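Local coordinates for protein peptidyl-prolyl cis-trans isomerase (Hirschia baltica, PDB 5EX2) that probably catalyses the cis-trans isomerisation of peptide bonds before proline, as a cyclophilin-type folding helper of the periplasm, at residues A[3-8]-A[15-20]; A[52-55]-A[59-62]; A[121-126]-A[233-238]; A[241-246]-A[258-263]. All coordinates share one frame; numbering follows the deposited sequence.

Interaction 1. Residues A[3-8]-A[15-20]; sequences VEYTKE and ENWRSV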
loop_
_atom_site.group_PDB
_atom_site.type_symbol
_atom_site.label_atom_id
_atom_site.label_comp_id
_atom_site.label_asym_id
_atom_site.label_seq_id
_atom_site.Cartn_x
_atom_site.Cartn_y
_atom_site.Cartn_z
ATOM N N VAL A 3 -9.009 -16.777 7.688
ATOM C CA VAL A 3 -10.181 -16.535 8.521
ATOM C C VAL A 3 -11.049 -15.502 7.820
ATOM O O VAL A 3 -10.561 -14.454 7.395
ATOM C CB VAL A 3 -9.807 -16.042 9.934
ATOM C CG1 VAL A 3 -11.061 -15.809 10.769
ATOM C CG2 VAL A 3 -8.889 -17.042 10.624
ATOM N N GLU A 4 -12.334 -15.813 7.690
ATOM C CA GLU A 4 -13.297 -14.875 7.132
ATOM C C GLU A 4 -13.951 -14.105 8.281
ATOM O O GLU A 4 -14.320 -14.683 9.305
ATOM C CB GLU A 4 -14.331 -15.605 6.268
ATOM C CG GLU A 4 -15.416 -16.355 7.035
ATOM C CD GLU A 4 -16.555 -16.815 6.144
ATOM O OE1 GLU A 4 -17.028 -16.011 5.309
ATOM O OE2 GLU A 4 -16.970 -17.988 6.272
ATOM N N TYR A 5 -14.029 -12.789 8.124
ATOM C CA TYR A 5 -14.629 -11.930 9.135
ATOM C C TYR A 5 -15.901 -11.298 8.604
ATOM O O TYR A 5 -15.906 -10.717 7.525
ATOM C CB TYR A 5 -13.651 -10.841 9.551
ATOM C CG TYR A 5 -12.264 -11.356 9.849
ATOM C CD1 TYR A 5 -11.939 -11.868 11.099
ATOM C CD2 TYR A 5 -11.287 -11.337 8.868
ATOM C CE1 TYR A 5 -10.664 -12.339 11.360
ATOM C CE2 TYR A 5 -10.025 -11.803 9.114
ATOM C CZ TYR A 5 -9.714 -12.299 10.356
ATOM O OH TYR A 5 -8.435 -12.758 10.568
ATOM N N THR A 6 -16.973 -11.405 9.374
ATOM C CA THR A 6 -18.242 -10.807 8.987
ATOM C C THR A 6 -18.256 -9.324 9.298
ATOM O O THR A 6 -17.580 -8.855 10.221
ATOM C CB THR A 6 -19.425 -11.446 9.712
ATOM O OG1 THR A 6 -19.333 -11.176 11.116
ATOM C CG2 THR A 6 -19.463 -12.945 9.476
ATOM N N LYS A 7 -19.069 -8.594 8.549
ATOM C CA LYS A 7 -19.217 -7.165 8.753
ATOM C C LYS A 7 -19.724 -6.892 10.168
ATOM O O LYS A 7 -19.251 -5.975 10.838
ATOM C CB LYS A 7 -20.179 -6.579 7.718
ATOM C CG LYS A 7 -20.166 -5.064 7.674
ATOM C CD LYS A 7 -20.996 -4.541 6.493
ATOM C CE LYS A 7 -20.876 -3.035 6.337
ATOM N NZ LYS A 7 -21.820 -2.507 5.317
ATOM N N GLU A 8 -20.651 -7.718 10.641
ATOM C CA GLU A 8 -21.199 -7.545 11.967
ATOM C C GLU A 8 -20.099 -7.651 13.029
ATOM O O GLU A 8 -20.021 -6.826 13.939
ATOM C CB GLU A 8 -22.294 -8.584 12.208
ATOM C CG GLU A 8 -23.021 -8.438 13.526
ATOM C CD GLU A 8 -24.284 -9.291 13.600
ATOM O OE1 GLU A 8 -24.573 -10.025 12.630
ATOM O OE2 GLU A 8 -24.991 -9.225 14.627
ATOM N N GLU A 15 -11.942 -2.288 18.912
ATOM C CA GLU A 15 -10.677 -2.602 19.555
ATOM C C GLU A 15 -9.765 -3.387 18.615
ATOM O O GLU A 15 -8.535 -3.315 18.722
ATOM C CB GLU A 15 -10.914 -3.404 20.840
ATOM C CG GLU A 15 -11.667 -2.646 21.938
ATOM C CD GLU A 15 -13.190 -2.558 21.720
ATOM O OE1 GLU A 15 -13.746 -3.262 20.840
ATOM O OE2 GLU A 15 -13.838 -1.775 22.451
ATOM N N ASN A 16 -10.367 -4.114 17.669
ATOM C CA ASN A 16 -9.596 -4.964 16.780
ATOM C C ASN A 16 -9.645 -4.538 15.331
ATOM O O ASN A 16 -8.890 -5.064 14.527
ATOM C CB ASN A 16 -10.057 -6.397 16.908
ATOM C CG ASN A 16 -9.530 -7.039 18.162
ATOM O OD1 ASN A 16 -8.329 -7.152 18.344
ATOM N ND2 ASN A 16 -10.425 -7.446 19.041
ATOM N N TRP A 17 -10.515 -3.597 14.993
ATOM C CA TRP A 17 -10.709 -3.198 13.600
ATOM C C TRP A 17 -10.748 -1.687 13.440
ATOM O O TRP A 17 -11.480 -0.971 14.131
ATOM C CB TRP A 17 -11.987 -3.814 13.042
ATOM C CG TRP A 17 -11.920 -5.288 13.006
ATOM C CD1 TRP A 17 -12.393 -6.150 13.949
ATOM C CD2 TRP A 17 -11.306 -6.092 11.994
ATOM N NE1 TRP A 17 -12.131 -7.442 13.577
ATOM C CE2 TRP A 17 -11.455 -7.434 12.382
ATOM C CE3 TRP A 17 -10.644 -5.805 10.793
ATOM C CZ2 TRP A 17 -10.979 -8.490 11.612
ATOM C CZ3 TRP A 17 -10.172 -6.860 10.034
ATOM C CH2 TRP A 17 -10.352 -8.181 10.439
ATOM N N ARG A 18 -9.955 -1.225 12.485
ATOM C CA ARG A 18 -9.839 0.184 12.140
ATOM C C ARG A 18 -10.596 0.450 10.851
ATOM O O ARG A 18 -10.351 -0.202 9.839
ATOM C CB ARG A 18 -8.358 0.561 11.977
ATOM C CG ARG A 18 -8.116 1.987 11.499
ATOM C CD ARG A 18 -6.621 2.293 11.322
ATOM N NE ARG A 18 -5.977 1.448 10.320
ATOM C CZ ARG A 18 -6.062 1.656 9.009
ATOM N NH1 ARG A 18 -6.764 2.678 8.539
ATOM N NH2 ARG A 18 -5.450 0.834 8.174
ATOM N N SER A 19 -11.499 1.418 10.888
ATOM C CA SER A 19 -12.263 1.792 9.711
ATOM C C SER A 19 -11.387 2.639 8.794
ATOM O O SER A 19 -10.798 3.624 9.231
ATOM C CB SER A 19 -13.512 2.553 10.142
ATOM O OG SER A 19 -14.230 3.009 9.013
ATOM N N VAL A 20 -11.324 2.269 7.517
ATOM C CA VAL A 20 -10.525 3.004 6.544
ATOM C C VAL A 20 -11.278 4.251 6.108
ATOM O O VAL A 20 -12.445 4.194 5.736
ATOM C CB VAL A 20 -10.175 2.118 5.329
ATOM C CG1 VAL A 20 -9.488 2.914 4.224
ATOM C CG2 VAL A 20 -9.287 0.947 5.758
#

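Interaction 2. Residues A[52-55]-A[59-62]; sequences RKVV and LYSG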
loop_
_atom_site.group_PDB
_atom_site.type_symbol
_atom_site.label_atom_id
_atom_site.label_comp_id
_atom_site.label_asym_id
_atom_site.label_seq_id
_atom_site.Cartn_x
_atom_site.Cartn_y
_atom_site.Cartn_z
ATOM N N ARG A 52 -4.502 10.794 -5.567
ATOM C CA ARG A 52 -5.872 11.316 -5.564
ATOM C C ARG A 52 -6.126 12.227 -6.756
ATOM O O ARG A 52 -7.161 12.133 -7.420
ATOM C CB ARG A 52 -6.170 12.095 -4.286
ATOM C CG ARG A 52 -6.190 11.268 -3.029
ATOM C CD ARG A 52 -6.941 11.986 -1.921
ATOM N NE ARG A 52 -6.703 11.344 -0.636
ATOM C CZ ARG A 52 -5.819 11.760 0.260
ATOM N NH1 ARG A 52 -5.083 12.847 0.048
ATOM N NH2 ARG A 52 -5.682 11.086 1.388
ATOM N N LYS A 53 -5.183 13.114 -7.017
ATOM C CA LYS A 53 -5.283 14.048 -8.121
ATOM C C LYS A 53 -5.396 13.314 -9.450
ATOM O O LYS A 53 -6.275 13.616 -10.251
ATOM C CB LYS A 53 -4.065 14.971 -8.105
ATOM C CG LYS A 53 -3.977 15.961 -9.242
ATOM C CD LYS A 53 -2.691 16.784 -9.132
ATOM C CE LYS A 53 -2.519 17.731 -10.314
ATOM N NZ LYS A 53 -3.441 18.896 -10.244
ATOM N N VAL A 54 -4.510 12.357 -9.704
ATOM C CA VAL A 54 -4.534 11.662 -10.992
ATOM C C VAL A 54 -5.820 10.836 -11.140
ATOM O O VAL A 54 -6.463 10.847 -12.187
ATOM C CB VAL A 54 -3.277 10.780 -11.168
ATOM C CG1 VAL A 54 -3.323 10.015 -12.479
ATOM C CG2 VAL A 54 -2.027 11.642 -11.129
ATOM N N VAL A 55 -6.224 10.151 -10.082
ATOM C CA VAL A 55 -7.457 9.384 -10.120
ATOM C C VAL A 55 -8.608 10.291 -10.540
ATOM O O VAL A 55 -9.390 9.948 -11.429
ATOM C CB VAL A 55 -7.754 8.714 -8.741
ATOM C CG1 VAL A 55 -9.181 8.174 -8.685
ATOM C CG2 VAL A 55 -6.772 7.599 -8.472
ATOM N N LEU A 59 -7.861 9.999 -15.864
ATOM C CA LEU A 59 -6.888 9.605 -16.875
ATOM C C LEU A 59 -6.264 8.228 -16.688
ATOM O O LEU A 59 -5.645 7.704 -17.608
ATOM C CB LEU A 59 -5.780 10.651 -16.950
ATOM C CG LEU A 59 -6.238 11.989 -17.524
ATOM C CD1 LEU A 59 -5.145 13.028 -17.390
ATOM C CD2 LEU A 59 -6.702 11.864 -18.990
ATOM N N TYR A 60 -6.413 7.620 -15.519
ATOM C CA TYR A 60 -5.924 6.263 -15.376
ATOM C C TYR A 60 -6.775 5.264 -16.133
ATOM O O TYR A 60 -6.352 4.134 -16.394
ATOM C CB TYR A 60 -5.891 5.828 -13.917
ATOM C CG TYR A 60 -4.648 6.176 -13.142
ATOM C CD1 TYR A 60 -3.383 6.132 -13.720
ATOM C CD2 TYR A 60 -4.739 6.530 -11.807
ATOM C CE1 TYR A 60 -2.238 6.440 -12.969
ATOM C CE2 TYR A 60 -3.620 6.835 -11.057
ATOM C CZ TYR A 60 -2.371 6.789 -11.632
ATOM O OH TYR A 60 -1.266 7.091 -10.855
ATOM N N SER A 61 -8.001 5.648 -16.450
ATOM C CA SER A 61 -8.903 4.691 -17.042
ATOM C C SER A 61 -8.388 4.281 -18.400
ATOM O O SER A 61 -8.036 5.116 -19.235
ATOM C CB SER A 61 -10.312 5.253 -17.125
ATOM O OG SER A 61 -10.788 5.424 -15.805
ATOM N N GLY A 62 -8.300 2.973 -18.602
ATOM C CA GLY A 62 -7.775 2.435 -19.842
ATOM C C GLY A 62 -6.272 2.266 -19.915
ATOM O O GLY A 62 -5.761 1.791 -20.919
HETATM O O HOH W 1 -8.426 7.945 -13.288
#

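Interaction 3. Residues A[121-126]-A[233-238]; sequences TGFYNG and MRNDGP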
loop_
_atom_site.group_PDB
_atom_site.type_symbol
_atom_site.label_atom_id
_atom_site.label_comp_id
_atom_site.label_asym_id
_atom_site.label_seq_id
_atom_site.Cartn_x
_atom_site.Cartn_y
_atom_site.Cartn_z
ATOM N N THR A 121 11.532 -4.423 11.773
ATOM C CA THR A 121 10.288 -4.234 11.072
ATOM C C THR A 121 9.115 -4.457 12.011
ATOM O O THR A 121 9.206 -5.114 13.054
ATOM C CB THR A 121 10.131 -5.189 9.887
ATOM O OG1 THR A 121 10.008 -6.532 10.364
ATOM C CG2 THR A 121 11.298 -5.086 8.898
ATOM N N GLY A 122 7.986 -3.913 11.616
ATOM C CA GLY A 122 6.770 -4.069 12.381
ATOM C C GLY A 122 5.648 -3.497 11.561
ATOM O O GLY A 122 5.774 -3.325 10.342
ATOM N N PHE A 123 4.536 -3.240 12.228
ATOM C CA PHE A 123 3.328 -2.772 11.559
ATOM C C PHE A 123 2.806 -1.499 12.181
ATOM O O PHE A 123 2.852 -1.318 13.406
ATOM C CB PHE A 123 2.228 -3.824 11.624
ATOM C CG PHE A 123 2.556 -5.128 10.935
ATOM C CD1 PHE A 123 2.296 -5.309 9.589
ATOM C CD2 PHE A 123 3.098 -6.179 11.653
ATOM C CE1 PHE A 123 2.576 -6.526 8.965
ATOM C CE2 PHE A 123 3.380 -7.397 11.038
ATOM C CZ PHE A 123 3.112 -7.565 9.698
ATOM N N TYR A 124 2.250 -0.644 11.335
ATOM C CA TYR A 124 1.519 0.519 11.787
ATOM C C TYR A 124 0.308 0.674 10.894
ATOM O O TYR A 124 0.457 0.806 9.675
ATOM C CB TYR A 124 2.362 1.784 11.731
ATOM C CG TYR A 124 1.557 3.037 11.982
ATOM C CD1 TYR A 124 1.099 3.357 13.246
ATOM C CD2 TYR A 124 1.244 3.890 10.945
ATOM C CE1 TYR A 124 0.352 4.501 13.464
ATOM C CE2 TYR A 124 0.498 5.034 11.146
ATOM C CZ TYR A 124 0.054 5.335 12.402
ATOM O OH TYR A 124 -0.695 6.479 12.605
ATOM N N ASN A 125 -0.880 0.655 11.480
ATOM C CA ASN A 125 -2.119 0.820 10.719
ATOM C C ASN A 125 -2.218 -0.159 9.571
ATOM O O ASN A 125 -2.785 0.144 8.520
ATOM C CB ASN A 125 -2.221 2.254 10.207
ATOM C CG ASN A 125 -2.888 3.163 11.198
ATOM O OD1 ASN A 125 -3.121 2.785 12.341
ATOM N ND2 ASN A 125 -3.214 4.370 10.762
ATOM N N GLY A 126 -1.682 -1.351 9.778
ATOM C CA GLY A 126 -1.760 -2.402 8.785
ATOM C C GLY A 126 -0.719 -2.294 7.691
ATOM O O GLY A 126 -0.676 -3.144 6.794
ATOM N N MET A 233 -7.408 -4.808 10.378
ATOM C CA MET A 233 -7.171 -5.248 11.746
ATOM C C MET A 233 -6.146 -4.332 12.420
ATOM O O MET A 233 -5.189 -3.876 11.815
ATOM C CB MET A 233 -6.704 -6.705 11.762
ATOM C CG MET A 233 -6.467 -7.285 13.178
ATOM S SD MET A 233 -6.139 -9.034 13.156
ATOM C CE MET A 233 -7.762 -9.709 12.811
ATOM N N ARG A 234 -6.399 -4.024 13.685
ATOM C CA ARG A 234 -5.514 -3.191 14.482
ATOM C C ARG A 234 -4.324 -4.015 14.962
ATOM O O ARG A 234 -4.494 -5.035 15.625
ATOM C CB ARG A 234 -6.266 -2.590 15.674
ATOM C CG ARG A 234 -7.228 -1.488 15.269
ATOM C CD ARG A 234 -7.829 -0.731 16.446
ATOM N NE ARG A 234 -8.775 0.295 15.997
ATOM C CZ ARG A 234 -8.438 1.484 15.493
ATOM N NH1 ARG A 234 -7.164 1.833 15.350
ATOM N NH2 ARG A 234 -9.384 2.336 15.122
ATOM N N ASN A 235 -3.124 -3.592 14.583
ATOM C CA ASN A 235 -1.943 -4.366 14.885
ATOM C C ASN A 235 -1.684 -4.406 16.373
ATOM O O ASN A 235 -1.096 -5.361 16.844
ATOM C CB ASN A 235 -0.736 -3.795 14.146
ATOM C CG ASN A 235 -0.939 -3.768 12.625
ATOM O OD1 ASN A 235 -0.991 -2.700 12.027
ATOM N ND2 ASN A 235 -1.006 -4.934 12.005
ATOM N N ASP A 236 -2.167 -3.396 17.097
ATOM C CA ASP A 236 -1.928 -3.293 18.532
ATOM C C ASP A 236 -3.053 -3.929 19.349
ATOM O O ASP A 236 -3.109 -3.766 20.580
ATOM C CB ASP A 236 -1.729 -1.825 18.947
ATOM C CG ASP A 236 -2.918 -0.924 18.610
ATOM O OD1 ASP A 236 -3.824 -1.318 17.849
ATOM O OD2 ASP A 236 -2.939 0.216 19.122
ATOM N N GLY A 237 -3.942 -4.650 18.679
ATOM C CA GLY A 237 -5.035 -5.320 19.357
ATOM C C GLY A 237 -4.770 -6.802 19.531
ATOM O O GLY A 237 -3.810 -7.360 18.990
ATOM N N PRO A 238 -5.638 -7.473 20.293
ATOM C CA PRO A 238 -5.375 -8.870 20.644
ATOM C C PRO A 238 -5.604 -9.854 19.515
ATOM O O PRO A 238 -4.964 -10.887 19.465
ATOM C CB PRO A 238 -6.357 -9.138 21.785
ATOM C CG PRO A 238 -7.424 -8.151 21.618
ATOM C CD PRO A 238 -6.767 -6.916 21.054
#

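Interaction 4. Residues A[241-246]-A[258-263]; sequences SLFLDR and QTPSVV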
loop_
_atom_site.group_PDB
_atom_site.type_symbol
_atom_site.label_atom_id
_atom_site.label_comp_id
_atom_site.label_asym_id
_atom_site.label_seq_id
_atom_site.Cartn_x
_atom_site.Cartn_y
_atom_site.Cartn_z
ATOM N N SER A 241 -2.400 -10.074 17.821
ATOM C CA SER A 241 -1.479 -10.869 18.621
ATOM C C SER A 241 -1.664 -12.367 18.363
ATOM O O SER A 241 -0.700 -13.125 18.243
ATOM C CB SER A 241 -1.691 -10.542 20.089
ATOM O OG SER A 241 -0.771 -11.217 20.920
ATOM N N LEU A 242 -2.922 -12.786 18.284
ATOM C CA LEU A 242 -3.248 -14.174 18.011
ATOM C C LEU A 242 -2.839 -14.565 16.597
ATOM O O LEU A 242 -2.366 -15.671 16.360
ATOM C CB LEU A 242 -4.746 -14.396 18.203
ATOM C CG LEU A 242 -5.197 -14.260 19.655
ATOM C CD1 LEU A 242 -6.716 -14.280 19.761
ATOM C CD2 LEU A 242 -4.586 -15.360 20.516
ATOM N N PHE A 243 -3.048 -13.655 15.655
ATOM C CA PHE A 243 -2.631 -13.863 14.274
ATOM C C PHE A 243 -1.124 -14.085 14.182
ATOM O O PHE A 243 -0.672 -15.048 13.566
ATOM C CB PHE A 243 -3.102 -12.664 13.445
ATOM C CG PHE A 243 -2.515 -12.569 12.064
ATOM C CD1 PHE A 243 -1.389 -11.793 11.850
ATOM C CD2 PHE A 243 -3.125 -13.179 10.978
ATOM C CE1 PHE A 243 -0.839 -11.671 10.590
ATOM C CE2 PHE A 243 -2.579 -13.052 9.702
ATOM C CZ PHE A 243 -1.442 -12.289 9.518
ATOM N N LEU A 244 -0.338 -13.243 14.838
ATOM C CA LEU A 244 1.113 -13.414 14.837
ATOM C C LEU A 244 1.503 -14.727 15.492
ATOM O O LEU A 244 2.381 -15.433 15.014
ATOM C CB LEU A 244 1.796 -12.264 15.566
ATOM C CG LEU A 244 1.742 -10.901 14.905
ATOM C CD1 LEU A 244 2.351 -9.860 15.816
ATOM C CD2 LEU A 244 2.495 -10.923 13.601
ATOM N N ASP A 245 0.848 -15.057 16.600
ATOM C CA ASP A 245 1.112 -16.328 17.261
ATOM C C ASP A 245 0.920 -17.491 16.308
ATOM O O ASP A 245 1.730 -18.420 16.258
ATOM C CB ASP A 245 0.191 -16.559 18.459
ATOM C CG ASP A 245 0.483 -15.656 19.639
ATOM O OD1 ASP A 245 1.531 -14.968 19.680
ATOM O OD2 ASP A 245 -0.355 -15.673 20.566
ATOM N N ARG A 246 -0.199 -17.449 15.597
ATOM C CA ARG A 246 -0.605 -18.519 14.709
ATOM C C ARG A 246 0.342 -18.604 13.506
ATOM O O ARG A 246 0.759 -19.697 13.125
ATOM C CB ARG A 246 -2.063 -18.282 14.306
ATOM C CG ARG A 246 -2.681 -19.282 13.372
ATOM C CD ARG A 246 -4.090 -18.836 13.025
ATOM N NE ARG A 246 -4.155 -18.172 11.722
ATOM C CZ ARG A 246 -4.692 -16.974 11.484
ATOM N NH1 ARG A 246 -5.236 -16.246 12.459
ATOM N NH2 ARG A 246 -4.684 -16.501 10.242
ATOM N N GLN A 258 -0.377 -10.317 4.783
ATOM C CA GLN A 258 -0.725 -8.952 5.096
ATOM C C GLN A 258 -1.619 -8.918 6.328
ATOM O O GLN A 258 -2.287 -9.895 6.663
ATOM C CB GLN A 258 -1.443 -8.295 3.942
ATOM C CG GLN A 258 -0.640 -8.221 2.688
ATOM C CD GLN A 258 -1.190 -7.172 1.764
ATOM O OE1 GLN A 258 -0.824 -5.992 1.865
ATOM N NE2 GLN A 258 -2.113 -7.563 0.905
ATOM N N THR A 259 -1.647 -7.770 6.982
ATOM C CA THR A 259 -2.552 -7.543 8.089
ATOM C C THR A 259 -3.956 -7.854 7.621
ATOM O O THR A 259 -4.376 -7.345 6.604
ATOM C CB THR A 259 -2.484 -6.097 8.575
ATOM O OG1 THR A 259 -1.187 -5.840 9.122
ATOM C CG2 THR A 259 -3.547 -5.839 9.640
ATOM N N PRO A 260 -4.693 -8.697 8.362
ATOM C CA PRO A 260 -6.045 -9.005 7.899
ATOM C C PRO A 260 -6.849 -7.754 7.625
ATOM O O PRO A 260 -6.936 -6.843 8.448
ATOM C CB PRO A 260 -6.623 -9.807 9.063
ATOM C CG PRO A 260 -5.440 -10.551 9.594
ATOM C CD PRO A 260 -4.328 -9.529 9.521
ATOM N N SER A 261 -7.475 -7.737 6.456
ATOM C CA SER A 261 -8.249 -6.597 5.986
ATOM C C SER A 261 -9.482 -7.105 5.260
ATOM O O SER A 261 -9.464 -8.187 4.681
ATOM C CB SER A 261 -7.405 -5.717 5.056
ATOM O OG SER A 261 -6.177 -5.354 5.677
ATOM N N VAL A 262 -10.544 -6.333 5.301
ATOM C CA VAL A 262 -11.796 -6.727 4.664
ATOM C C VAL A 262 -12.464 -5.523 4.037
ATOM O O VAL A 262 -12.423 -4.421 4.580
ATOM C CB VAL A 262 -12.768 -7.376 5.675
ATOM C CG1 VAL A 262 -12.220 -8.699 6.165
ATOM C CG2 VAL A 262 -13.013 -6.442 6.853
ATOM N N VAL A 263 -13.069 -5.745 2.880
ATOM C CA VAL A 263 -13.805 -4.718 2.170
ATOM C C VAL A 263 -15.217 -5.244 1.932
ATOM O O VAL A 263 -15.396 -6.351 1.429
ATOM C CB VAL A 263 -13.146 -4.350 0.834
ATOM C CG1 VAL A 263 -13.949 -3.251 0.138
ATOM C CG2 VAL A 263 -11.691 -3.917 1.036
#

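Interaction 1. Residues A[3-8]-A[15-20]
Y5 and W17 both carry CG anti to the carbonyl carbon and beside the backbone N (chi1 -47° and -64°), and from these starting torsions their side chains reach toward each other and cross at about a right angle. The contact is an edge-to-face aromatic pair, tilted from a perpendicular T, in which the indole supplies the edge and the phenol ring the face. Ring planes stand at 65°, and the centroid of the Y5 ring lies 4.8 Å from that of the six-membered ring of W17. Two neighbouring carbons of the indole rim do the touching: W17 CZ2 sits 3.5 Å from Y5 CD1, while W17 CH2 comes within 3.6 Å of Y5 CD2. The indole edge thus bears on the CG side of the phenol ring, displaced from its centre toward the rim. On the opposite face of the Y5 ring lies the segment's own backbone at V3 C. With the CA atoms of Y5 and W17 10.6 Å apart, the two rings alone span the gap, and the backbones stay well separated. V10 of helix 7-11 and M239 of helix 238-247 each touch both aromatic side chains. W17 belongs to edge strand 17-19 of a three-stranded antiparallel sheet and also packs on M233 of the central strand 229-233, so the pair fastens the N-terminal arm beside this sheet, in contact with helices 7-11 and 238-247.

Interaction 2. Residues A[52-55]-A[59-62]
V54 and Y60 meet where helix 45-57, which packs against the eight-stranded barrel of the cyclophilin fold, runs out into the loop leading to strand 63-69. V54 places CG1 anti to the backbone N (chi1 178°), and this methyl settles over one face of the Y60 ring in a CH-pi contact. It lies 3.5 Å from the ring centroid, only 16° off the ring normal, with a slight shift toward the CZ and CE2 rim. V55 has nearly the same first torsion (167°), yet its other branch does the work: CG2, anti to the carbonyl carbon, approaches the ring near its plane, 4.0 Å from Y60 CD2. One valine therefore takes a face and the next an edge, and both cross the tyrosine at about a right angle. The phenol oxygen is held beyond this pair by a hydrogen bond with D169 O, which pins the far end of the ring, while the two valines probably restrain its rotation. L59 adds a looser flank and turns to I79 and L83 of helix 79-83. Backbone polar groups are bridged by one water, which donates to V55 O at 2.9 Å and accepts from Y60 N at 3.0 Å.

Interaction 3. Residues A[121-126]-A[233-238]
N235 OD1 receives the backbone N-H of G126 in a short hydrogen bond of 2.7 Å. The donor lies in the carbonyl plane, at a C=O...N angle of 148°, and the N-H...O angle is 146°, moderately bent. N125 N also comes near OD1, but its angle is too poor for a bond. The other end of the amide is held as well, since N235 ND2 is hydrogen-bonded to T259 OG1; with both ends engaged, the amide is unlikely to flip. The amide face lies over F123 CB, which is 3.3 Å from N235 CG, and N235 ND2 reaches the phenyl ring obliquely, 3.7 Å from F123 CG, with ring and amide planes 20° apart. The phenyl ring then leads away from the contact and meets F240 of helix 238-247 edge-to-face. The left-handed backbone of N125 turns the N-H of G126 to the asparagine, and the positive phi of G126 itself favours glycine. A leucine in place of N235 would probably leave G126 N and T259 OG1 without these partners and free the loop to shift against F123. G237 N bonds to R234 O at 3.1 Å, closing a type I beta turn whose asparagine side chain accepts a backbone N-H just past a strand end, joining the end of strand 119-124 to the turn between strand 229-233 and helix 238-247.

Interaction 4. Residues A[241-246]-A[258-263]
P260 points its CG-CD edge down onto one face of the F243 ring, and this is the tight part of the contact. The two side chains come from opposite directions: the helix sends out the phenyl ring, with CG anti to the backbone N (chi1 168°), and the loop sends the proline to meet it. P260 CD stands above the ring centre, 3.9 Å from the centroid and 11° off the normal, in a CH-pi contact. Next to it, P260 CG reaches the rim at 3.8 Å from F243 CD2. At the far end of the phenyl, F243 CZ is 3.8 Å from Q258 O, an oblique approach that is no more than packing. F240, one turn earlier on helix 238-247, meets the F243 ring and also touches P260, while P257 adds to the apolar surroundings. The looser side is that of R246, which is exposed and starts toward the loop but makes no contact with it. Q258 turns its amide the other way, to R190 and M191. Within the loop, S261 OG donates to T259 O at 2.8 Å from above the carbonyl plane. Replacing F243 by an alanine is likely to take away the ring face under P260 CG and CD and open a gap between helix and loop. The chemistry implies a join of weakly directional CH-pi and van der Waals packing, dependent on shape fit.

How the interactions relate
Interactions 1, 3 and 4 cluster, their centres 9 to 13 Å apart, around the three-stranded antiparallel sheet 17-19, 229-233, 261-264 and the helix 238-247. They touch directly: N16 O meets R234 N at 2.8 Å, M233 N meets P260 O at 2.8 Å, and Y5 OH packs on P260 CB. Interaction 2 stands apart, about 30 Å away between centres, beside the eight-stranded barrel and on the opposite side of the chain's centre from interactions 3 and 4. Along the chain the four follow in series. The sheet thus gathers the N-terminal arm and C-terminal region into one unit, which interaction 3 ties to the turn just after strand 119-124.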